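Local coordinates for thioredoxin domain-containing protein (Silicibacter pomeroyi, PDB 3EYT) that is of unknown function but has a thioredoxin-like fold of the AhpC/TSA family and may act as an oxidoreductase, at residues C[36-40]-C[73-78]. Residues are numbered along the deposited sequence; the frame is centred on the assembly and turned at random.
Sequences FQMLC and EHHEAM
The loop that runs into what appears to be a thioredoxin-type CxxC, beginning at Cys40 at the N-cap of helix 41-57, packs through Gln37, Met38 and Leu39 against Glu73, Ala77 and Met78 of a second loop. In a type I turn from Gln37 to Cys40, closed by Cys40 N to Gln37 O, the CB atoms of Gln37, Met38 and Leu39 all point toward that loop. The polar link is one nearly straight hydrogen bond, 167° at the proton, from Gln37 NE2 to Glu73 OE2 at 3.1 Å. OE2 lies almost in the plane of the Gln37 amide, whereas NE2 comes to OE2 from the anti side, 31° out of the carboxylate plane. Gln37 OE1 accepts from Phe72 N, so both ends of the amide are engaged, which should hold its rotation. With an alanine in place of Gln37, Phe72 N and Glu73 OE2 would probably lose these partners and a gap would open beside Met78 CE, which rests 3.6 Å from Gln37 OE1. Met78, a selenomethionine, is the apolar centre: its CG lies beside the backbone N (chi1 -58°), which directs the chain into the turn. There SE sits 3.7 Å from Leu39 N and 3.7 Å from Gln37 CB, while CG meets Leu39 CG at 3.8 Å. Met38, also selenomethionine, runs past Met78 in the opposite direction, with CG 3.9 Å from Met78 SE. Leu39 CD1 also touches Ala77 CB, in the 3-10 segment, at 3.8 Å. The contact thus joins the loop between strand 30-36 and helix 41-57 to the one between strand 63-69 and helix 80-89; Met38 also leans on Ser82 and Phe86 of the latter helix, and Ala77 O is hydrogen-bonded to Ser82 OG of a neighbouring subunit.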
loop_
_atom_site.group_PDB
_atom_site.type_symbol
_atom_site.label_atom_id
_atom_site.label_comp_id
_atom_site.label_asym_id
_atom_site.label_seq_id
_atom_site.Cartn_x
_atom_site.Cartn_y
_atom_site.Cartn_z
ATOM N N PHE C 36 -15.662 2.975 7.867
ATOM C CA PHE C 36 -14.610 3.600 8.639
ATOM C C PHE C 36 -13.320 3.617 7.807
ATOM O O PHE C 36 -13.177 2.869 6.829
ATOM C CB PHE C 36 -14.393 2.824 9.963
ATOM C CG PHE C 36 -13.733 1.462 9.783
ATOM C CD1 PHE C 36 -12.360 1.302 10.029
ATOM C CD2 PHE C 36 -14.488 0.344 9.380
ATOM C CE1 PHE C 36 -11.742 0.048 9.859
ATOM C CE2 PHE C 36 -13.901 -0.906 9.209
ATOM C CZ PHE C 36 -12.507 -1.060 9.445
ATOM N N GLN C 37 -12.375 4.458 8.242
ATOM C CA GLN C 37 -10.988 4.416 7.784
ATOM C C GLN C 37 -10.180 4.165 9.028
ATOM O O GLN C 37 -10.420 4.800 10.077
ATOM C CB GLN C 37 -10.523 5.770 7.221
ATOM C CG GLN C 37 -11.207 6.193 5.899
ATOM C CD GLN C 37 -10.592 7.463 5.312
ATOM O OE1 GLN C 37 -9.947 7.406 4.282
ATOM N NE2 GLN C 37 -10.726 8.581 6.010
HETATM N N MSE C 38 -9.190 3.293 8.906
HETATM C CA MSE C 38 -8.402 2.873 10.062
HETATM C C MSE C 38 -7.598 4.020 10.680
HETATM O O MSE C 38 -7.353 4.008 11.870
HETATM C CB MSE C 38 -7.500 1.696 9.689
HETATM C CG MSE C 38 -6.477 2.054 8.611
HETATM SE SE MSE C 38 -5.361 0.500 8.200
HETATM C CE MSE C 38 -4.053 0.700 9.676
ATOM N N LEU C 39 -7.200 5.015 9.888
ATOM C CA LEU C 39 -6.445 6.151 10.430
ATOM C C LEU C 39 -7.297 7.397 10.779
ATOM O O LEU C 39 -6.772 8.476 11.067
ATOM C CB LEU C 39 -5.287 6.524 9.471
ATOM C CG LEU C 39 -4.287 5.420 9.097
ATOM C CD1 LEU C 39 -3.180 6.031 8.236
ATOM C CD2 LEU C 39 -3.677 4.757 10.364
ATOM N N CYS C 40 -8.609 7.244 10.785
ATOM C CA CYS C 40 -9.478 8.362 11.096
ATOM C C CYS C 40 -9.752 8.375 12.599
ATOM O O CYS C 40 -10.279 7.409 13.140
ATOM C CB CYS C 40 -10.743 8.234 10.261
ATOM S SG CYS C 40 -12.206 9.075 10.881
ATOM N N GLU C 73 -8.792 8.547 1.140
ATOM C CA GLU C 73 -7.613 9.426 1.183
ATOM C C GLU C 73 -6.426 8.660 1.755
ATOM O O GLU C 73 -6.646 7.652 2.428
ATOM C CB GLU C 73 -7.906 10.623 2.061
ATOM C CG GLU C 73 -8.350 10.220 3.461
ATOM C CD GLU C 73 -8.772 11.406 4.285
ATOM O OE1 GLU C 73 -8.733 12.552 3.755
ATOM O OE2 GLU C 73 -9.146 11.198 5.461
ATOM N N HIS C 74 -5.194 9.124 1.496
ATOM C CA HIS C 74 -4.004 8.446 2.013
ATOM C C HIS C 74 -4.068 6.949 1.688
ATOM O O HIS C 74 -3.736 6.119 2.543
ATOM C CB HIS C 74 -3.926 8.574 3.543
ATOM C CG HIS C 74 -4.030 9.983 4.064
ATOM N ND1 HIS C 74 -3.105 10.965 3.766
ATOM C CD2 HIS C 74 -4.916 10.552 4.919
ATOM C CE1 HIS C 74 -3.433 12.082 4.392
ATOM N NE2 HIS C 74 -4.522 11.859 5.102
ATOM N N HIS C 75 -4.490 6.600 0.469
ATOM C CA HIS C 75 -4.750 5.195 0.124
ATOM C C HIS C 75 -3.555 4.263 0.437
ATOM O O HIS C 75 -3.724 3.119 0.895
ATOM C CB HIS C 75 -5.163 5.087 -1.356
ATOM C CG HIS C 75 -6.364 5.927 -1.707
ATOM N ND1 HIS C 75 -6.301 7.307 -1.830
ATOM C CD2 HIS C 75 -7.644 5.583 -1.979
ATOM C CE1 HIS C 75 -7.502 7.777 -2.138
ATOM N NE2 HIS C 75 -8.338 6.755 -2.223
ATOM N N GLU C 76 -2.347 4.778 0.208
ATOM C CA GLU C 76 -1.123 3.995 0.373
ATOM C C GLU C 76 -0.790 3.682 1.843
ATOM O O GLU C 76 0.031 2.819 2.106
ATOM C CB GLU C 76 0.081 4.685 -0.323
ATOM C CG GLU C 76 0.600 5.964 0.345
ATOM C CD GLU C 76 -0.402 7.128 0.290
ATOM O OE1 GLU C 76 -1.281 7.125 -0.628
ATOM O OE2 GLU C 76 -0.319 8.036 1.183
ATOM N N ALA C 77 -1.425 4.389 2.768
ATOM C CA ALA C 77 -1.187 4.246 4.197
ATOM C C ALA C 77 -2.124 3.230 4.836
ATOM O O ALA C 77 -1.864 2.805 5.974
ATOM C CB ALA C 77 -1.395 5.554 4.870
HETATM N N MSE C 78 -3.211 2.887 4.123
HETATM C CA MSE C 78 -4.340 2.140 4.677
HETATM C C MSE C 78 -4.674 0.929 3.799
HETATM O O MSE C 78 -5.851 0.615 3.608
HETATM C CB MSE C 78 -5.570 3.033 4.783
HETATM C CG MSE C 78 -5.340 4.303 5.644
HETATM SE SE MSE C 78 -7.007 5.030 6.219
HETATM C CE MSE C 78 -6.680 6.895 5.739
#